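Local structure of choline binding protein PCPA (Streptococcus pneumoniae, 4CP6) at residues G114-T119 and F138-E143; G154-S159 and S179-A184; S161-K166 and L186-K191. The protein probably attaches to choline on the pneumococcal surface, as choline-binding proteins do, and displays a leucine-rich repeat region that serves as a vaccine antigen. All coordinates share one frame; numbering follows the deposited sequence.

Interaction 1. Residues G114-T119 and F138-E143; sequences GSKAKT and FSELEE
Ser115 and Lys118 offer their carbonyls to the neighbouring coil, and these two oxygens tie segments 114-119 and 138-143 together as they run in the same direction, as loops leading into strands near Thr119 and at Glu143. Glu140 N reaches Ser115 O at 2.8 Å, nearly in line with the carbonyl, whereas Glu142 N meets Lys118 O at 2.7 Å from a direction 27° out of the carbonyl plane. A weak second bond from Glu143 N falls on the same Lys118 oxygen. Leu141 CA turns its hydrogen to Ala117 O, and Gly114 CA does the same to Phe138 O at 3.4 Å. Such matched backbone bonds between successive coils are how a leucine-rich repeat solenoid stacks, here within the BspA-type region; in both coils a serine, Ser115 or Ser139, accepts from the amide two residues on in an ST turn and pairs with Tyr94 or Ser161 respectively. On the partly exposed flank, Lys118 bends at chi2 (-78°) and chi4 (-85°), the second bend bringing NZ back to Lys116 O and into a salt bridge with Glu140 OE1, 2.9 Å from NZ and met on its anti side, somewhat out of the carboxylate plane. Glu140 OE2 lies against Lys116 CG, the two side chains running alongside each other. Lys118 CD rests 3.4 Å from Glu142 OE2. Thr119 OG1 donates to Glu143 O from above the carbonyl plane.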
ATOM      1  N   GLY A 114      11.421 -12.992  -4.809  1.00 11.20           N
ATOM      2  CA  GLY A 114      10.865 -13.902  -5.803  1.00 11.90           C
ATOM      3  C   GLY A 114      10.844 -15.362  -5.411  1.00 13.06           C
ATOM      4  O   GLY A 114      10.574 -16.220  -6.267  1.00 12.90           O
ATOM      5  N   SER A 115      11.110 -15.673  -4.134  1.00 11.58           N
ATOM      6  CA  SER A 115      11.179 -17.057  -3.679  1.00 11.30           C
ATOM      7  C   SER A 115      10.056 -17.933  -4.188  1.00 13.79           C
ATOM      8  O   SER A 115       8.895 -17.573  -4.086  1.00 12.36           O
ATOM      9  CB  SER A 115      11.222 -17.111  -2.156  1.00 12.99           C
ATOM     10  OG  SER A 115      11.287 -18.446  -1.676  1.00 12.91           O
ATOM     11  N   LYS A 116      10.402 -19.127  -4.677  1.00 13.38           N
ATOM     12  CA  LYS A 116       9.384 -20.073  -5.124  1.00 12.28           C
ATOM     13  C   LYS A 116       8.923 -20.992  -3.988  1.00 15.81           C
ATOM     14  O   LYS A 116       8.056 -21.845  -4.221  1.00 17.37           O
ATOM     15  CB  LYS A 116       9.928 -20.911  -6.273  1.00 15.59           C
ATOM     16  CG  LYS A 116      10.096 -20.092  -7.538  1.00 20.35           C
ATOM     17  CD  LYS A 116      10.589 -20.983  -8.663  1.00 29.30           C
ATOM     18  CE  LYS A 116       9.603 -22.032  -9.096  1.00 24.90           C
ATOM     19  NZ  LYS A 116      10.105 -22.777 -10.290  1.00 31.38           N
ATOM     20  N   ALA A 117       9.457 -20.810  -2.766  1.00 12.92           N
ATOM     21  CA  ALA A 117       9.020 -21.626  -1.637  1.00 13.54           C
ATOM     22  C   ALA A 117       7.544 -21.290  -1.311  1.00 16.72           C
ATOM     23  O   ALA A 117       7.147 -20.109  -1.221  1.00 16.22           O
ATOM     24  CB  ALA A 117       9.897 -21.352  -0.426  1.00 14.74           C
ATOM     25  N   LYS A 118       6.726 -22.328  -1.168  1.00 14.33           N
ATOM     26  CA  LYS A 118       5.308 -22.140  -0.855  1.00 13.70           C
ATOM     27  C   LYS A 118       5.133 -21.857   0.627  1.00 14.16           C
ATOM     28  O   LYS A 118       4.148 -21.233   1.043  1.00 13.07           O
ATOM     29  CB  LYS A 118       4.490 -23.377  -1.249  1.00 17.16           C
ATOM     30  CG  LYS A 118       4.670 -23.816  -2.705  1.00 30.82           C
ATOM     31  CD  LYS A 118       3.901 -22.974  -3.689  1.00 44.97           C
ATOM     32  CE  LYS A 118       4.330 -23.211  -5.118  1.00 56.78           C
ATOM     33  NZ  LYS A 118       5.510 -22.380  -5.491  1.00 63.32           N
ATOM     34  N   THR A 119       6.069 -22.327   1.428  1.00 14.19           N
ATOM     35  CA  THR A 119       6.078 -22.024   2.841  1.00 14.53           C
ATOM     36  C   THR A 119       7.480 -21.804   3.358  1.00 15.84           C
ATOM     37  O   THR A 119       8.464 -22.277   2.774  1.00 14.58           O
ATOM     38  CB  THR A 119       5.301 -23.027   3.677  1.00 21.77           C
ATOM     39  OG1 THR A 119       5.108 -22.436   4.986  1.00 27.65           O
ATOM     40  CG2 THR A 119       5.974 -24.395   3.730  1.00 20.00           C
ATOM     41  N   PHE A 138       7.479 -10.262  -4.478  1.00 10.99           N
ATOM     42  CA  PHE A 138       7.223 -11.095  -5.668  1.00 11.16           C
ATOM     43  C   PHE A 138       7.353 -12.592  -5.342  1.00 14.58           C
ATOM     44  O   PHE A 138       7.526 -13.413  -6.251  1.00 14.36           O
ATOM     45  CB  PHE A 138       8.148 -10.687  -6.844  1.00 11.61           C
ATOM     46  CG  PHE A 138       7.905  -9.261  -7.287  1.00 11.48           C
ATOM     47  CD1 PHE A 138       6.880  -8.957  -8.184  1.00 12.94           C
ATOM     48  CD2 PHE A 138       8.675  -8.216  -6.784  1.00 12.72           C
ATOM     49  CE1 PHE A 138       6.657  -7.643  -8.593  1.00 13.51           C
ATOM     50  CE2 PHE A 138       8.464  -6.898  -7.215  1.00 14.85           C
ATOM     51  CZ  PHE A 138       7.438  -6.618  -8.085  1.00 13.27           C
ATOM     52  N   SER A 139       7.245 -12.970  -4.055  1.00 11.89           N
ATOM     53  CA  SER A 139       7.396 -14.375  -3.712  1.00 11.21           C
ATOM     54  C   SER A 139       6.146 -15.200  -4.061  1.00 14.95           C
ATOM     55  O   SER A 139       5.042 -14.650  -4.278  1.00 14.14           O
ATOM     56  CB  SER A 139       7.726 -14.547  -2.237  1.00 12.22           C
ATOM     57  OG  SER A 139       6.547 -14.491  -1.454  1.00 13.73           O
ATOM     58  N   GLU A 140       6.328 -16.533  -4.081  1.00 12.65           N
ATOM     59  CA  GLU A 140       5.226 -17.483  -4.300  1.00 12.41           C
ATOM     60  C   GLU A 140       4.746 -18.068  -2.964  1.00 14.27           C
ATOM     61  O   GLU A 140       4.030 -19.068  -2.937  1.00 14.05           O
ATOM     62  CB  GLU A 140       5.686 -18.609  -5.227  1.00 13.60           C
ATOM     63  CG  GLU A 140       6.162 -18.086  -6.572  1.00 18.13           C
ATOM     64  CD  GLU A 140       6.391 -19.128  -7.646  1.00 36.30           C
ATOM     65  OE1 GLU A 140       5.892 -20.268  -7.511  1.00 39.30           O
ATOM     66  OE2 GLU A 140       7.063 -18.788  -8.644  1.00 33.48           O
ATOM     67  N   LEU A 141       5.108 -17.408  -1.844  1.00 12.53           N
ATOM     68  CA  LEU A 141       4.717 -17.837  -0.517  1.00 13.83           C
ATOM     69  C   LEU A 141       3.198 -17.959  -0.410  1.00 15.76           C
ATOM     70  O   LEU A 141       2.484 -17.065  -0.846  1.00 14.21           O
ATOM     71  CB  LEU A 141       5.188 -16.756   0.464  1.00 15.52           C
ATOM     72  CG  LEU A 141       5.207 -17.016   1.948  1.00 21.77           C
ATOM     73  CD1 LEU A 141       6.076 -18.243   2.282  1.00 20.44           C
ATOM     74  CD2 LEU A 141       5.817 -15.790   2.649  1.00 23.31           C
ATOM     75  N   GLU A 142       2.729 -19.054   0.171  1.00 13.74           N
ATOM     76  CA  GLU A 142       1.303 -19.237   0.377  1.00 13.80           C
ATOM     77  C   GLU A 142       0.928 -19.085   1.812  1.00 14.23           C
ATOM     78  O   GLU A 142      -0.179 -18.645   2.088  1.00 15.60           O
ATOM     79  CB  GLU A 142       0.825 -20.588  -0.173  1.00 14.89           C
ATOM     80  CG  GLU A 142       1.059 -20.628  -1.674  1.00 20.02           C
ATOM     81  CD  GLU A 142       0.594 -21.885  -2.370  1.00 33.60           C
ATOM     82  OE1 GLU A 142       0.202 -22.847  -1.674  1.00 28.43           O
ATOM     83  OE2 GLU A 142       0.653 -21.914  -3.619  1.00 29.27           O
ATOM     84  N   GLU A 143       1.802 -19.499   2.727  1.00 13.12           N
ATOM     85  CA  GLU A 143       1.531 -19.454   4.163  1.00 14.63           C
ATOM     86  C   GLU A 143       2.802 -19.188   4.937  1.00 15.79           C
ATOM     87  O   GLU A 143       3.853 -19.769   4.630  1.00 15.64           O
ATOM     88  CB  GLU A 143       1.003 -20.832   4.647  1.00 17.35           C
ATOM     89  CG  GLU A 143      -0.433 -21.140   4.246  1.00 32.41           C
ATOM     90  CD  GLU A 143      -1.090 -22.306   4.966  1.00 54.96           C
ATOM     91  OE1 GLU A 143      -0.406 -22.986   5.765  1.00 42.87           O
ATOM     92  OE2 GLU A 143      -2.298 -22.535   4.730  1.00 57.79           O
TER

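Interaction 2. Residues G154-S159 and S179-A184; sequences GTSAFS and SHEAFA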
ATOM      1  N   GLY A 154      10.223  -4.676   7.231  1.00  9.46           N
ATOM      2  CA  GLY A 154      10.653  -3.621   6.332  1.00  9.27           C
ATOM      3  C   GLY A 154       9.734  -3.288   5.172  1.00 10.59           C
ATOM      4  O   GLY A 154       8.705  -3.922   4.964  1.00 11.40           O
ATOM      5  N   THR A 155      10.130  -2.231   4.434  1.00  9.13           N
ATOM      6  CA  THR A 155       9.360  -1.682   3.335  1.00  9.67           C
ATOM      7  C   THR A 155       9.108  -2.734   2.283  1.00 11.39           C
ATOM      8  O   THR A 155      10.027  -3.437   1.873  1.00  9.74           O
ATOM      9  CB  THR A 155      10.086  -0.492   2.773  1.00 11.82           C
ATOM     10  OG1 THR A 155      10.107   0.508   3.804  1.00 13.55           O
ATOM     11  CG2 THR A 155       9.419   0.079   1.519  1.00 12.73           C
ATOM     12  N   SER A 156       7.848  -2.852   1.848  1.00  9.29           N
ATOM     13  CA  SER A 156       7.481  -3.752   0.758  1.00  8.93           C
ATOM     14  C   SER A 156       7.918  -5.195   1.033  1.00 10.83           C
ATOM     15  O   SER A 156       8.137  -5.962   0.080  1.00 10.43           O
ATOM     16  CB  SER A 156       8.074  -3.238  -0.557  1.00  9.97           C
ATOM     17  OG  SER A 156       7.441  -2.010  -0.891  1.00 12.12           O
ATOM     18  N   ALA A 157       8.007  -5.589   2.319  1.00  9.19           N
ATOM     19  CA  ALA A 157       8.535  -6.931   2.614  1.00  8.83           C
ATOM     20  C   ALA A 157       7.813  -8.077   1.949  1.00 10.98           C
ATOM     21  O   ALA A 157       8.478  -9.032   1.539  1.00 11.09           O
ATOM     22  CB  ALA A 157       8.595  -7.175   4.123  1.00 10.78           C
ATOM     23  N   PHE A 158       6.486  -8.029   1.823  1.00  9.78           N
ATOM     24  CA  PHE A 158       5.745  -9.126   1.188  1.00  9.86           C
ATOM     25  C   PHE A 158       5.040  -8.662  -0.068  1.00 11.16           C
ATOM     26  O   PHE A 158       4.234  -9.405  -0.617  1.00 11.83           O
ATOM     27  CB  PHE A 158       4.712  -9.749   2.171  1.00 10.65           C
ATOM     28  CG  PHE A 158       5.367 -10.410   3.354  1.00 11.45           C
ATOM     29  CD1 PHE A 158       5.824 -11.722   3.272  1.00 11.96           C
ATOM     30  CD2 PHE A 158       5.604  -9.699   4.528  1.00 12.16           C
ATOM     31  CE1 PHE A 158       6.474 -12.329   4.351  1.00 12.99           C
ATOM     32  CE2 PHE A 158       6.268 -10.303   5.611  1.00 13.32           C
ATOM     33  CZ  PHE A 158       6.716 -11.611   5.502  1.00 12.28           C
ATOM     34  N   SER A 159       5.347  -7.450  -0.539  1.00 10.09           N
ATOM     35  CA  SER A 159       4.674  -6.865  -1.680  1.00 10.83           C
ATOM     36  C   SER A 159       4.699  -7.810  -2.867  1.00 12.50           C
ATOM     37  O   SER A 159       5.751  -8.391  -3.189  1.00 11.76           O
ATOM     38  CB  SER A 159       5.330  -5.542  -2.046  1.00 11.67           C
ATOM     39  OG  SER A 159       4.675  -4.926  -3.148  1.00 13.68           O
ATOM     40  N   SER A 179       6.469  -1.581   8.084  1.00  9.21           N
ATOM     41  CA  SER A 179       6.801  -0.477   7.208  0.50  8.07           C
ATOM     42  C   SER A 179       5.902  -0.318   5.964  1.00 10.20           C
ATOM     43  O   SER A 179       5.049  -1.151   5.646  1.00 10.64           O
ATOM     44  CB  SER A 179       8.265  -0.604   6.815  0.50  9.71           C
ATOM     45  OG  SER A 179       8.759   0.592   6.248  0.50  9.12           O
ATOM     46  N   HIS A 180       6.132   0.780   5.265  1.00  9.87           N
ATOM     47  CA  HIS A 180       5.467   1.217   4.044  1.00 10.03           C
ATOM     48  C   HIS A 180       5.267   0.049   3.077  1.00 10.46           C
ATOM     49  O   HIS A 180       6.212  -0.678   2.754  1.00 10.17           O
ATOM     50  CB  HIS A 180       6.384   2.282   3.397  1.00 11.15           C
ATOM     51  CG  HIS A 180       5.942   2.946   2.121  1.00 16.03           C
ATOM     52  ND1 HIS A 180       6.576   2.693   0.910  1.00 19.14           N
ATOM     53  CD2 HIS A 180       5.045   3.942   1.945  1.00 17.95           C
ATOM     54  CE1 HIS A 180       6.012   3.524   0.030  1.00 18.14           C
ATOM     55  NE2 HIS A 180       5.101   4.306   0.611  1.00 19.04           N
ATOM     56  N   GLU A 181       4.031  -0.127   2.587  1.00  9.67           N
ATOM     57  CA  GLU A 181       3.689  -1.102   1.543  1.00  9.57           C
ATOM     58  C   GLU A 181       4.094  -2.531   1.853  1.00 10.69           C
ATOM     59  O   GLU A 181       4.192  -3.342   0.921  1.00  9.82           O
ATOM     60  CB  GLU A 181       4.269  -0.664   0.178  1.00 11.21           C
ATOM     61  CG  GLU A 181       3.723   0.704  -0.227  1.00 11.21           C
ATOM     62  CD  GLU A 181       3.977   1.180  -1.636  1.00 21.39           C
ATOM     63  OE1 GLU A 181       4.314   0.331  -2.484  1.00 21.78           O
ATOM     64  OE2 GLU A 181       3.691   2.366  -1.923  1.00 18.84           O
ATOM     65  N   ALA A 182       4.217  -2.890   3.136  1.00  8.96           N
ATOM     66  CA  ALA A 182       4.644  -4.271   3.440  1.00  8.81           C
ATOM     67  C   ALA A 182       3.683  -5.325   2.914  1.00 10.64           C
ATOM     68  O   ALA A 182       4.124  -6.439   2.605  1.00 10.80           O
ATOM     69  CB  ALA A 182       4.858  -4.454   4.923  1.00 10.80           C
ATOM     70  N   PHE A 183       2.382  -4.984   2.845  1.00  9.38           N
ATOM     71  CA  PHE A 183       1.341  -5.929   2.422  1.00  8.98           C
ATOM     72  C   PHE A 183       0.632  -5.419   1.183  1.00 11.41           C
ATOM     73  O   PHE A 183      -0.589  -5.592   1.040  1.00 11.08           O
ATOM     74  CB  PHE A 183       0.333  -6.138   3.583  1.00 10.24           C
ATOM     75  CG  PHE A 183       0.955  -6.578   4.892  1.00 11.49           C
ATOM     76  CD1 PHE A 183       1.871  -7.623   4.931  1.00 14.36           C
ATOM     77  CD2 PHE A 183       0.614  -5.950   6.087  1.00 12.33           C
ATOM     78  CE1 PHE A 183       2.483  -7.995   6.144  1.00 13.79           C
ATOM     79  CE2 PHE A 183       1.186  -6.363   7.301  1.00 14.43           C
ATOM     80  CZ  PHE A 183       2.124  -7.363   7.314  1.00 12.12           C
ATOM     81  N   ALA A 184       1.414  -4.808   0.276  1.00  9.09           N
ATOM     82  CA  ALA A 184       0.891  -4.227  -0.954  1.00  9.30           C
ATOM     83  C   ALA A 184       0.840  -5.264  -2.086  1.00 10.69           C
ATOM     84  O   ALA A 184       1.558  -6.278  -2.069  1.00 10.56           O
ATOM     85  CB  ALA A 184       1.795  -3.072  -1.365  1.00 11.06           C
TER
HETATM   86  O   HOH W   1       5.531  -2.103  -2.797  1.00 20.29           O
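Thr155 packs against Ser179 and His180. Its CB stands 3.9 Å from both Ser179 OG and His180 O. From there the side chain forks: OG1, anti to the carbonyl carbon (chi1 -65°), lies 2.8 Å from Ser179 OG in a hydrogen bond either hydroxyl could donate, though a second Ser179 conformer makes it less than certain, while CG2 approaches the edge of the His180 ring in its plane and also touches His180 O. That carbonyl is the acceptor for Ser156 N, 2.9 Å away and almost in line with the C=O bond. Further along, Phe158 N donates to Ala182 O within the carbonyl plane, and Ser156 CA and Ser159 CA direct C-H groups at Glu181 O and Ala184 O. A water bridges the side chains, lying 2.7 Å from Ser156 OG and donating to Glu181 OE1. On the inner side Phe158 CD2 packs 3.9 Å from Phe183 CE1, the two side chains pointing the same way, and Phe136 continues the row beyond Phe158. Each segment opens with a type II turn, Gly154 to Ala157 and Ser179 to Ala182, and the near-repetition of turn and phenylalanine from coil to coil is that of a leucine-rich repeat solenoid.

Interaction 3. Residues S161-K166 and L186-K191; sequences SQKLKK and LSNLEK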
ATOM      1  N   SER A 161       3.355 -10.678  -3.270  1.00 11.62           N
ATOM      2  CA  SER A 161       3.261 -12.108  -2.963  1.00 10.88           C
ATOM      3  C   SER A 161       1.802 -12.498  -3.272  1.00 13.11           C
ATOM      4  O   SER A 161       0.948 -12.538  -2.380  1.00 12.33           O
ATOM      5  CB  SER A 161       3.629 -12.390  -1.506  1.00 12.02           C
ATOM      6  OG  SER A 161       5.003 -12.118  -1.277  1.00 13.42           O
ATOM      7  N   GLN A 162       1.524 -12.704  -4.549  1.00 12.61           N
ATOM      8  CA  GLN A 162       0.160 -12.861  -5.046  1.00 13.46           C
ATOM      9  C   GLN A 162      -0.559 -14.107  -4.591  1.00 16.36           C
ATOM     10  O   GLN A 162      -1.787 -14.095  -4.640  1.00 17.79           O
ATOM     11  CB  GLN A 162       0.129 -12.757  -6.547  1.00 16.10           C
ATOM     12  CG  GLN A 162       0.394 -11.328  -6.993  1.00 25.76           C
ATOM     13  CD  GLN A 162       0.375 -11.190  -8.492  1.00 43.60           C
ATOM     14  OE1 GLN A 162       0.925 -12.014  -9.243  1.00 42.50           O
ATOM     15  NE2 GLN A 162      -0.230 -10.120  -8.954  1.00 35.64           N
ATOM     16  N   LYS A 163       0.161 -15.153  -4.154  1.00 13.46           N
ATOM     17  CA  LYS A 163      -0.484 -16.380  -3.708  1.00 13.55           C
ATOM     18  C   LYS A 163      -0.561 -16.462  -2.183  1.00 15.24           C
ATOM     19  O   LYS A 163      -1.074 -17.444  -1.651  1.00 15.92           O
ATOM     20  CB  LYS A 163       0.315 -17.591  -4.252  1.00 15.39           C
ATOM     21  CG  LYS A 163       0.258 -17.754  -5.798  1.00 24.20           C
ATOM     22  CD  LYS A 163      -1.162 -18.034  -6.302  1.00 36.36           C
ATOM     23  CE  LYS A 163      -1.276 -18.048  -7.810  1.00 45.52           C
ATOM     24  NZ  LYS A 163      -2.696 -17.940  -8.243  1.00 51.07           N
ATOM     25  N   LEU A 164      -0.060 -15.434  -1.475  1.00 12.99           N
ATOM     26  CA  LEU A 164      -0.058 -15.453  -0.002  1.00 12.64           C
ATOM     27  C   LEU A 164      -1.503 -15.478   0.513  1.00 13.45           C
ATOM     28  O   LEU A 164      -2.284 -14.570   0.238  1.00 13.67           O
ATOM     29  CB  LEU A 164       0.738 -14.249   0.532  1.00 12.73           C
ATOM     30  CG  LEU A 164       0.846 -14.126   2.044  1.00 14.59           C
ATOM     31  CD1 LEU A 164       1.588 -15.344   2.682  1.00 13.84           C
ATOM     32  CD2 LEU A 164       1.501 -12.817   2.407  1.00 15.75           C
ATOM     33  N   LYS A 165      -1.871 -16.576   1.195  1.00 13.44           N
ATOM     34  CA  LYS A 165      -3.239 -16.743   1.661  1.00 13.91           C
ATOM     35  C   LYS A 165      -3.357 -16.713   3.180  1.00 16.28           C
ATOM     36  O   LYS A 165      -4.441 -16.437   3.687  1.00 17.17           O
ATOM     37  CB  LYS A 165      -3.939 -17.987   1.051  1.00 18.53           C
ATOM     38  CG  LYS A 165      -3.401 -19.351   1.450  1.00 38.57           C
ATOM     39  CD  LYS A 165      -4.437 -20.434   1.132  1.00 49.28           C
ATOM     40  CE  LYS A 165      -4.180 -21.729   1.868  1.00 62.81           C
ATOM     41  NZ  LYS A 165      -5.286 -22.708   1.667  1.00 68.92           N
ATOM     42  N   LYS A 166      -2.290 -17.006   3.902  1.00 13.07           N
ATOM     43  CA  LYS A 166      -2.328 -16.980   5.360  1.00 14.39           C
ATOM     44  C   LYS A 166      -1.059 -16.360   5.886  1.00 16.48           C
ATOM     45  O   LYS A 166       0.024 -16.843   5.574  1.00 16.03           O
ATOM     46  CB  LYS A 166      -2.569 -18.389   5.936  1.00 17.92           C
ATOM     47  CG  LYS A 166      -2.834 -18.387   7.445  1.00 25.47           C
ATOM     48  CD  LYS A 166      -3.247 -19.778   7.922  1.00 29.52           C
ATOM     49  CE  LYS A 166      -3.066 -19.941   9.409  1.00 39.12           C
ATOM     50  NZ  LYS A 166      -3.545 -21.272   9.867  1.00 55.84           N
ATOM     51  N   LEU A 186      -1.242  -7.549  -2.981  1.00 10.43           N
ATOM     52  CA  LEU A 186      -1.625  -8.917  -2.677  1.00  9.53           C
ATOM     53  C   LEU A 186      -2.947  -9.282  -3.326  1.00 11.69           C
ATOM     54  O   LEU A 186      -3.798  -8.419  -3.515  1.00 12.80           O
ATOM     55  CB  LEU A 186      -1.705  -9.163  -1.182  1.00  9.91           C
ATOM     56  CG  LEU A 186      -0.441  -8.811  -0.362  1.00 10.08           C
ATOM     57  CD1 LEU A 186      -0.655  -9.061   1.158  1.00 13.00           C
ATOM     58  CD2 LEU A 186       0.814  -9.524  -0.856  1.00 12.83           C
ATOM     59  N   SER A 187      -3.150 -10.577  -3.619  1.00 11.06           N
ATOM     60  CA  SER A 187      -4.340 -11.001  -4.359  1.00 11.44           C
ATOM     61  C   SER A 187      -5.108 -12.124  -3.689  1.00 13.56           C
ATOM     62  O   SER A 187      -6.231 -12.400  -4.128  1.00 13.75           O
ATOM     63  CB  SER A 187      -3.928 -11.506  -5.747  1.00 14.06           C
ATOM     64  OG  SER A 187      -3.228 -10.516  -6.480  1.00 19.37           O
ATOM     65  N   ASN A 188      -4.539 -12.794  -2.673  1.00 11.21           N
ATOM     66  CA  ASN A 188      -5.185 -13.952  -2.067  1.00 12.78           C
ATOM     67  C   ASN A 188      -5.236 -13.923  -0.556  1.00 13.29           C
ATOM     68  O   ASN A 188      -5.568 -14.949   0.054  1.00 13.94           O
ATOM     69  CB  ASN A 188      -4.497 -15.243  -2.556  1.00 13.57           C
ATOM     70  CG  ASN A 188      -4.952 -15.600  -3.947  1.00 24.48           C
ATOM     71  OD1 ASN A 188      -4.258 -15.363  -4.931  1.00 25.85           O
ATOM     72  ND2 ASN A 188      -6.194 -16.024  -4.068  1.00 21.94           N
ATOM     73  N   LEU A 189      -4.907 -12.770   0.063  1.00 10.87           N
ATOM     74  CA  LEU A 189      -4.913 -12.659   1.523  1.00 10.73           C
ATOM     75  C   LEU A 189      -6.249 -12.060   1.986  1.00 12.46           C
ATOM     76  O   LEU A 189      -6.521 -10.885   1.757  1.00 12.92           O
ATOM     77  CB  LEU A 189      -3.768 -11.751   1.991  1.00 11.22           C
ATOM     78  CG  LEU A 189      -3.585 -11.685   3.537  1.00 14.54           C
ATOM     79  CD1 LEU A 189      -3.159 -13.041   4.142  1.00 14.41           C
ATOM     80  CD2 LEU A 189      -2.607 -10.601   3.921  1.00 16.55           C
ATOM     81  N   GLU A 190      -7.092 -12.873   2.611  1.00 11.31           N
ATOM     82  CA  GLU A 190      -8.422 -12.388   2.959  1.00 11.48           C
ATOM     83  C   GLU A 190      -8.532 -11.757   4.334  1.00 13.67           C
ATOM     84  O   GLU A 190      -9.492 -11.026   4.603  1.00 13.62           O
ATOM     85  CB  GLU A 190      -9.457 -13.519   2.823  1.00 13.03           C
ATOM     86  CG  GLU A 190      -9.498 -14.073   1.401  1.00 20.40           C
ATOM     87  CD  GLU A 190     -10.676 -14.970   1.065  1.00 45.37           C
ATOM     88  OE1 GLU A 190     -10.828 -16.028   1.716  1.00 41.21           O
ATOM     89  OE2 GLU A 190     -11.411 -14.645   0.105  1.00 39.29           O
ATOM     90  N   LYS A 191      -7.574 -12.021   5.206  1.00 12.01           N
ATOM     91  CA  LYS A 191      -7.636 -11.448   6.553  1.00 12.33           C
ATOM     92  C   LYS A 191      -6.267 -11.354   7.132  1.00 13.54           C
ATOM     93  O   LYS A 191      -5.345 -12.066   6.696  1.00 13.26           O
ATOM     94  CB  LYS A 191      -8.567 -12.285   7.466  1.00 14.43           C
ATOM     95  CG  LYS A 191      -8.101 -13.723   7.716  1.00 20.02           C
ATOM     96  CD  LYS A 191      -9.170 -14.535   8.460  1.00 27.16           C
ATOM     97  CE  LYS A 191      -8.617 -15.840   9.007  1.00 29.65           C
ATOM     98  NZ  LYS A 191      -9.707 -16.734   9.514  1.00 36.95           N
TER
HETATM   99  O   HOH W   2      -1.833 -12.577  -1.599  1.00 12.19           O
HETATM  100  O   HOH W   3      -1.022  -7.960  -7.351  1.00 30.54           O
HETATM  101  O   HOH W   4      -6.923 -15.756   2.912  1.00 22.49           O
HETATM  102  O   HOH W   5      -6.043 -15.026   5.407  1.00 29.93           O
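Leu186 reaches Ser161 with one methyl: CD2 sits 3.4 Å from Ser161 O. Next along, Ser187 CB rests on Gln162 O, while Ser187 OG lies 3.7 Å from Gln162 CG. Asn188 CB packs against both Gln162 O and Leu164 O at 3.6 Å. Lys165 CA turns its hydrogen to Asn188 O at 3.4 Å, with an angle of 153° at the hydrogen, and Leu189 CD1 closes on Lys165 O. The direct contacts are therefore mostly carbon against carbonyl oxygen, and water supplies the clear polar links. One molecule donates to Ser161 O and Leu164 O and accepts from Asn188 N, 2.9 Å away, so a single water joins three backbone groups of the two coils. These coils are consecutive turns of the leucine-rich repeat solenoid, with Leu164 in one and Leu186 and Leu189 in the other buried, and the lysines exposed. Another water accepts from Gln162 NE2 and lies within a weak bond of Ser187 OG, beside the exposed Gln162. Further out, a type I turn from Ser161 to Leu164 shapes the first segment, and Ser161 OG bonds Ser139 OG of the preceding coil and Phe158 O of its own coil. The second segment is fixed on its far side by Thr209 OG1, which bonds Leu186 N, and by Ser211 OG, which bonds Leu189 O.

Overall arrangement
The three contacts lie in one solenoid: interactions 1 and 3 fall on the same side of the chain's centre, and interaction 2 is nearer that centre. Interactions 1 and 3 have centres about 11 Å apart and are joined by two probable hydrogen bonds, Glu142 O to Lys165 N and Ser139 OG to Ser161 OG, both 2.8 Å, so that 138-143 stacks directly on 161-166. Interaction 2 lies about 15 Å from interaction 1, centre to centre, yet Phe138 N probably bonds Ser159 O at 2.9 Å. Interactions 2 and 3 join the same pair of coils, about 13 Å apart between centres, and Leu186 CD2 packs 3.4 Å from Phe158 O where they meet.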